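Local structure of L-methionine gamma-lyase (Fusobacterium nucleatum subsp. nucleatum, 6LXU) at residues G80-A85 / E230-I235; S95-V100 / L183-N188; K272-I277 / V290-L295. The protein belongs to the Cys/Met metabolism family of pyridoxal-phosphate-dependent enzymes and carries its cofactor covalently bound to a lysine. All coordinates share one frame; numbering follows the deposited sequence. Where two conformers were deposited one is given.

Contact 1. Residues G80-A85 / E230-I235; sequences GEAGIA and ELADQI
I84 lays the end of its side chain over the helix 229-244, where CD1 meets the A232 and I235 positions together. This methyl lies 3.3 Å from the backbone atom A232 O and 3.4 Å from I235 CB, with I235 CG2 equally near; I84 was modelled in two conformers, so the shortness of these approaches is doubtful. With CG1 anti to the carbonyl carbon (chi1 -40°) and chi2 extended, the ethyl arm reaches out from the strand. Two residues earlier A82 faces the same way, and its CB stands 3.6 Å from A232 CB; where these methyl groups meet, the axes of the short strand and helix segments approach to 8.2 Å. The strand 82-86 is an edge of the mixed seven-stranded sheet within this chain, and it runs nearly parallel to the helix, at 17°, in the alpha/beta layering of fold-type I PLP enzymes. Its neighbour is strand 223-227, where I84 shares backbone hydrogen bonds with V225. At the more open end a water bridges the segments, donating to E81 OE1 and accepting from E230 N, 3.0 Å in each case. E81 OE1 also accepts from Q229 N.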
# COMPACT_ATOMS: atom_id res chain seq x y z
N GLY A 80 5.53 -29.48 0.63
CA GLY A 80 4.49 -29.94 1.53
C GLY A 80 3.10 -29.74 0.97
O GLY A 80 2.90 -29.10 -0.06
N GLU A 81 2.12 -30.27 1.69
CA GLU A 81 0.75 -30.25 1.19
C GLU A 81 0.07 -28.89 1.27
O GLU A 81 -0.71 -28.55 0.39
CB GLU A 81 -0.11 -31.25 1.94
CG GLU A 81 0.33 -32.70 1.76
CD GLU A 81 -0.58 -33.71 2.44
OE1 GLU A 81 -1.59 -33.33 3.07
OE2 GLU A 81 -0.29 -34.93 2.33
N ALA A 82 0.33 -28.16 2.35
CA ALA A 82 -0.47 -26.99 2.69
C ALA A 82 0.36 -25.94 3.40
O ALA A 82 1.21 -26.27 4.21
CB ALA A 82 -1.63 -27.43 3.57
N GLY A 83 0.07 -24.69 3.08
CA GLY A 83 0.69 -23.55 3.74
C GLY A 83 -0.30 -22.73 4.53
O GLY A 83 -1.49 -22.69 4.20
N ILE A 84 0.20 -22.08 5.59
CA ILE A 84 -0.58 -21.13 6.37
C ILE A 84 0.29 -19.92 6.62
O ILE A 84 1.46 -20.06 6.96
CB ILE A 84 -1.00 -21.69 7.74
CG1 ILE A 84 -1.42 -23.15 7.67
CG2 ILE A 84 -2.13 -20.85 8.32
CD1 ILE A 84 -1.57 -23.72 9.05
N ALA A 85 -0.29 -18.73 6.46
CA ALA A 85 0.42 -17.48 6.70
C ALA A 85 -0.08 -16.78 7.95
O ALA A 85 -1.27 -16.82 8.27
CB ALA A 85 0.28 -16.55 5.52
N GLU A 230 -4.25 -32.08 6.96
CA GLU A 230 -4.99 -32.34 8.20
C GLU A 230 -4.49 -31.46 9.35
O GLU A 230 -5.30 -30.89 10.09
CB GLU A 230 -4.96 -33.84 8.58
CG GLU A 230 -3.60 -34.43 8.92
CD GLU A 230 -3.57 -35.95 8.95
OE1 GLU A 230 -4.59 -36.58 9.30
OE2 GLU A 230 -2.51 -36.52 8.62
N LEU A 231 -3.18 -31.37 9.49
CA LEU A 231 -2.59 -30.52 10.53
C LEU A 231 -2.76 -29.05 10.20
O LEU A 231 -3.05 -28.24 11.08
CB LEU A 231 -1.10 -30.84 10.75
CG LEU A 231 -0.74 -32.10 11.53
CD1 LEU A 231 0.76 -32.37 11.45
CD2 LEU A 231 -1.17 -32.00 12.98
N ALA A 232 -2.60 -28.70 8.93
CA ALA A 232 -2.73 -27.30 8.51
C ALA A 232 -4.10 -26.76 8.85
O ALA A 232 -4.23 -25.63 9.32
CB ALA A 232 -2.46 -27.17 7.03
N ASP A 233 -5.14 -27.54 8.58
CA ASP A 233 -6.50 -27.08 8.83
C ASP A 233 -6.73 -26.82 10.31
O ASP A 233 -7.43 -25.86 10.68
CB ASP A 233 -7.53 -28.09 8.31
CG ASP A 233 -7.56 -28.20 6.79
OD1 ASP A 233 -6.97 -27.34 6.11
OD2 ASP A 233 -8.20 -29.15 6.28
N GLN A 234 -6.15 -27.64 11.18
CA GLN A 234 -6.23 -27.39 12.62
C GLN A 234 -5.46 -26.13 13.04
O GLN A 234 -5.96 -25.32 13.82
CB GLN A 234 -5.71 -28.58 13.42
CG GLN A 234 -6.53 -29.86 13.23
CD GLN A 234 -7.97 -29.69 13.63
OE1 GLN A 234 -8.27 -29.15 14.70
NE2 GLN A 234 -8.88 -30.12 12.75
N ILE A 235 -4.26 -25.95 12.51
CA ILE A 235 -3.48 -24.74 12.82
C ILE A 235 -4.23 -23.48 12.36
O ILE A 235 -4.30 -22.48 13.09
CB ILE A 235 -2.06 -24.83 12.25
CG1 ILE A 235 -1.30 -25.99 12.90
CG2 ILE A 235 -1.31 -23.52 12.48
CD1 ILE A 235 -0.03 -26.35 12.19
O HOH W 1 -3.36 -34.41 5.30

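Contact 2. Residues S95-V100 / L183-N188; sequences STLWTV and LVIVDN
Helix 89-100 runs almost antiparallel to strand 183-187, at 171° between the short segments, with their axes 11.3 Å apart. Side chains span that distance in two steps. Near the start of the strand V100 and L183 reach toward each other tip to tip: L183 CD1 sits 3.8 Å from V100 CG1 and equally close to V100 CB. Two residues on, I185 CD1 touches two helix residues, with T96 CG2 at 3.8 Å and L97 CD2 at 3.9 Å. T96 meets it tip to tip, whereas L97 comes at it on a slant. T96 offers its methyl because CG2 is anti to the backbone N, while OG1 turns back to hydrogen-bond A92 O in the same helix. W98, which does not meet the strand, stacks on W98 of the second subunit. The strand ends at D187, whose OD2 lies close to N1 of the modified residue LLP at position 212, consistent with the aspartate that faces the pyridine nitrogen in fold-type I PLP enzymes. The contact itself is wholly apolar and buried, with the T96 hydroxyl satisfied within the helix, so close fit of methyl groups joins the helix to a central strand that leads to the cofactor.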
# COMPACT_ATOMS: atom_id res chain seq x y z
N SER A 95 1.01 -20.12 16.87
CA SER A 95 -0.23 -20.70 16.38
C SER A 95 -0.12 -22.21 16.27
O SER A 95 -1.05 -22.94 16.60
CB SER A 95 -0.61 -20.16 15.02
OG SER A 95 -0.91 -18.77 15.03
N THR A 96 1.03 -22.68 15.79
CA THR A 96 1.29 -24.11 15.68
C THR A 96 1.30 -24.78 17.06
O THR A 96 0.61 -25.78 17.27
CB THR A 96 2.62 -24.35 14.94
OG1 THR A 96 2.51 -23.83 13.61
CG2 THR A 96 2.94 -25.83 14.86
N LEU A 97 2.06 -24.23 17.99
CA LEU A 97 2.20 -24.85 19.31
C LEU A 97 0.90 -24.86 20.09
O LEU A 97 0.56 -25.88 20.73
CB LEU A 97 3.33 -24.19 20.08
CG LEU A 97 4.73 -24.43 19.49
CD1 LEU A 97 5.75 -23.57 20.19
CD2 LEU A 97 5.15 -25.89 19.56
N TRP A 98 0.14 -23.77 20.05
CA TRP A 98 -1.15 -23.74 20.76
C TRP A 98 -2.15 -24.73 20.18
O TRP A 98 -3.06 -25.18 20.89
CB TRP A 98 -1.79 -22.35 20.76
CG TRP A 98 -1.06 -21.29 21.53
CD1 TRP A 98 -0.73 -20.06 21.06
CD2 TRP A 98 -0.57 -21.34 22.89
NE1 TRP A 98 -0.09 -19.33 22.03
CE2 TRP A 98 0.04 -20.10 23.16
CE3 TRP A 98 -0.58 -22.33 23.90
CZ2 TRP A 98 0.65 -19.81 24.40
CZ3 TRP A 98 0.05 -22.04 25.14
CH2 TRP A 98 0.64 -20.79 25.37
N THR A 99 -2.03 -25.03 18.89
CA THR A 99 -2.91 -26.00 18.25
C THR A 99 -2.62 -27.43 18.71
O THR A 99 -3.54 -28.18 19.04
CB THR A 99 -2.79 -25.91 16.71
OG1 THR A 99 -3.19 -24.60 16.30
CG2 THR A 99 -3.68 -26.94 16.02
N VAL A 100 -1.35 -27.80 18.71
CA VAL A 100 -0.98 -29.22 18.88
C VAL A 100 -0.69 -29.63 20.31
O VAL A 100 -0.65 -30.85 20.59
CB VAL A 100 0.20 -29.63 17.95
CG1 VAL A 100 -0.13 -29.33 16.50
CG2 VAL A 100 1.52 -29.01 18.37
N LEU A 183 5.17 -34.96 17.28
CA LEU A 183 5.37 -34.16 16.06
C LEU A 183 6.72 -33.49 16.10
O LEU A 183 7.13 -32.97 17.13
CB LEU A 183 4.29 -33.10 15.95
CG LEU A 183 2.86 -33.61 15.77
CD1 LEU A 183 1.87 -32.48 16.00
CD2 LEU A 183 2.67 -34.24 14.40
N VAL A 184 7.40 -33.48 14.95
CA VAL A 184 8.66 -32.80 14.79
C VAL A 184 8.39 -31.48 14.05
O VAL A 184 7.83 -31.49 12.95
CB VAL A 184 9.69 -33.65 14.03
CG1 VAL A 184 11.02 -32.91 13.93
CG2 VAL A 184 9.90 -35.00 14.72
N ILE A 185 8.82 -30.38 14.67
CA ILE A 185 8.62 -29.02 14.14
C ILE A 185 9.99 -28.43 13.95
O ILE A 185 10.80 -28.45 14.86
CB ILE A 185 7.78 -28.15 15.11
CG1 ILE A 185 6.45 -28.85 15.41
CG2 ILE A 185 7.57 -26.76 14.53
CD1 ILE A 185 5.58 -28.14 16.43
N VAL A 186 10.25 -27.87 12.76
CA VAL A 186 11.54 -27.24 12.46
C VAL A 186 11.35 -25.80 12.02
O VAL A 186 10.57 -25.53 11.10
CB VAL A 186 12.31 -28.01 11.37
CG1 VAL A 186 13.57 -27.28 10.94
CG2 VAL A 186 12.65 -29.39 11.90
N ASP A 187 12.11 -24.92 12.64
CA ASP A 187 12.23 -23.52 12.20
C ASP A 187 13.32 -23.47 11.14
O ASP A 187 14.50 -23.57 11.44
CB ASP A 187 12.54 -22.65 13.42
CG ASP A 187 12.67 -21.17 13.09
OD1 ASP A 187 12.85 -20.84 11.90
OD2 ASP A 187 12.61 -20.36 14.04
N ASN A 188 12.87 -23.35 9.88
CA ASN A 188 13.74 -23.38 8.70
C ASN A 188 14.08 -21.98 8.17
O ASN A 188 14.44 -21.83 7.01
CB ASN A 188 13.06 -24.23 7.60
CG ASN A 188 14.02 -24.73 6.53
OD1 ASN A 188 15.16 -25.07 6.84
ND2 ASN A 188 13.55 -24.79 5.28

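Contact 3. Residues K272-I277 / V290-L295; sequences KNARTI and VYYPGL
R275 and Y292 cross obliquely, the aliphatic part of the arginine passing the phenol end of the tyrosine. The point of contact is R275 CG, 3.5 Å from Y292 OH, and the guanidinium and ring planes are inclined by 58°. The arginine chain leaves the helix with CG anti to its carbonyl carbon and then bends at chi3 (-94°), which carries the charged end to D310, where NH2 forms a salt bridge. Y292 points its ring at the helix because CG lies opposite the backbone N (chi1 -174°). Its hydroxyl hydrogen-bonds G312 O, which holds the end of the buried ring near the exposed R275. A274 is the second helix residue to meet the tyrosine, with CB 4.4 Å from Y292 OH, a looser approach. Behind the ring the chain turns sharply: Y292 to L295 form a type I beta turn, closed by the bond from L295 N to Y292 O at 3.1 Å. The arrangement belongs to the smaller C-terminal alpha/beta part of a fold-type I PLP enzyme, where the long helix 263-282 packs against the exit of edge strand 287-291 from the five-stranded sheet.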
# COMPACT_ATOMS: atom_id res chain seq x y z
N LYS A 272 26.73 -16.79 -2.42
CA LYS A 272 27.97 -16.51 -3.16
C LYS A 272 28.79 -15.45 -2.41
O LYS A 272 29.99 -15.61 -2.16
CB LYS A 272 27.65 -16.03 -4.58
CG LYS A 272 28.84 -15.74 -5.50
CD LYS A 272 28.39 -15.01 -6.77
CE LYS A 272 29.53 -14.79 -7.76
NZ LYS A 272 30.16 -16.07 -8.18
N ASN A 273 28.13 -14.36 -2.06
CA ASN A 273 28.78 -13.32 -1.28
C ASN A 273 29.29 -13.87 0.04
O ASN A 273 30.43 -13.59 0.42
CB ASN A 273 27.81 -12.17 -0.96
CG ASN A 273 27.59 -11.20 -2.11
OD1 ASN A 273 28.23 -11.28 -3.15
ND2 ASN A 273 26.66 -10.26 -1.90
N ALA A 274 28.46 -14.62 0.73
CA ALA A 274 28.83 -15.10 2.06
C ALA A 274 30.05 -16.01 2.03
O ALA A 274 30.93 -15.87 2.87
CB ALA A 274 27.67 -15.80 2.73
N ARG A 275 30.11 -16.93 1.08
CA ARG A 275 31.26 -17.85 1.02
C ARG A 275 32.56 -17.08 0.82
O ARG A 275 33.59 -17.40 1.45
CB ARG A 275 31.04 -18.94 -0.04
CG ARG A 275 30.07 -20.01 0.47
CD ARG A 275 29.78 -21.18 -0.46
NE ARG A 275 28.58 -20.95 -1.26
CZ ARG A 275 28.56 -20.44 -2.49
NH1 ARG A 275 29.69 -20.08 -3.10
NH2 ARG A 275 27.40 -20.29 -3.13
N THR A 276 32.54 -16.04 -0.01
CA THR A 276 33.71 -15.22 -0.23
C THR A 276 34.10 -14.44 1.02
O THR A 276 35.29 -14.33 1.36
CB THR A 276 33.43 -14.27 -1.42
OG1 THR A 276 33.18 -15.07 -2.58
CG2 THR A 276 34.59 -13.36 -1.69
N ILE A 277 33.11 -13.93 1.74
CA ILE A 277 33.37 -13.21 2.98
C ILE A 277 33.90 -14.16 4.06
O ILE A 277 34.78 -13.77 4.83
CB ILE A 277 32.11 -12.43 3.43
CG1 ILE A 277 31.82 -11.33 2.41
CG2 ILE A 277 32.27 -11.84 4.82
CD1 ILE A 277 30.40 -10.80 2.50
N VAL A 290 35.78 -18.24 13.00
CA VAL A 290 34.58 -18.00 12.20
C VAL A 290 33.64 -19.18 12.41
O VAL A 290 34.07 -20.34 12.41
CB VAL A 290 34.93 -17.82 10.72
CG1 VAL A 290 33.65 -17.69 9.87
CG2 VAL A 290 35.83 -16.61 10.55
N TYR A 291 32.37 -18.87 12.61
CA TYR A 291 31.29 -19.84 12.69
C TYR A 291 30.53 -19.80 11.36
O TYR A 291 29.89 -18.78 11.02
CB TYR A 291 30.36 -19.47 13.84
CG TYR A 291 31.04 -19.49 15.18
CD1 TYR A 291 31.22 -20.69 15.87
CD2 TYR A 291 31.53 -18.32 15.76
CE1 TYR A 291 31.86 -20.72 17.09
CE2 TYR A 291 32.18 -18.35 16.99
CZ TYR A 291 32.34 -19.56 17.64
OH TYR A 291 32.97 -19.63 18.86
N TYR A 292 30.62 -20.88 10.60
CA TYR A 292 29.97 -20.98 9.30
C TYR A 292 29.78 -22.45 8.97
O TYR A 292 30.76 -23.21 9.06
CB TYR A 292 30.80 -20.29 8.19
CG TYR A 292 30.06 -20.26 6.88
CD1 TYR A 292 28.91 -19.48 6.72
CD2 TYR A 292 30.48 -21.00 5.79
CE1 TYR A 292 28.22 -19.44 5.52
CE2 TYR A 292 29.79 -20.98 4.59
CZ TYR A 292 28.64 -20.20 4.46
OH TYR A 292 27.97 -20.20 3.27
N PRO A 293 28.56 -22.88 8.62
CA PRO A 293 28.33 -24.33 8.40
C PRO A 293 29.20 -24.98 7.33
O PRO A 293 29.40 -26.20 7.38
CB PRO A 293 26.85 -24.40 8.01
CG PRO A 293 26.25 -23.19 8.67
CD PRO A 293 27.29 -22.12 8.52
N GLY A 294 29.67 -24.21 6.36
CA GLY A 294 30.50 -24.71 5.28
C GLY A 294 31.99 -24.83 5.56
O GLY A 294 32.73 -25.32 4.71
N LEU A 295 32.45 -24.37 6.73
CA LEU A 295 33.86 -24.60 7.09
C LEU A 295 34.03 -26.02 7.57
O LEU A 295 33.26 -26.51 8.39
CB LEU A 295 34.31 -23.63 8.17
CG LEU A 295 34.50 -22.19 7.71
CD1 LEU A 295 34.72 -21.30 8.91
CD2 LEU A 295 35.67 -22.07 6.73

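How the contacts relate
From the N terminus, strand 82-86 opens contact 1 and helix 89-100 follows at once to open contact 2. Contact 2 closes first, when the chain reaches strand 183-187; contact 1 closes later, at helix 229-244, so the smaller loop lies within the larger. Both tie helices to the seven-stranded sheet, with centres 11 Å apart, and they touch: I235 CA packs on T99 OG1 at 3.5 Å. Contact 3 comes afterwards in series, a short loop between helix 263-282 and the end of strand 287-291 of the five-stranded sheet. It lies on the opposite side of the chain's centre from the other two, its centre about 34 Å from that of contact 1.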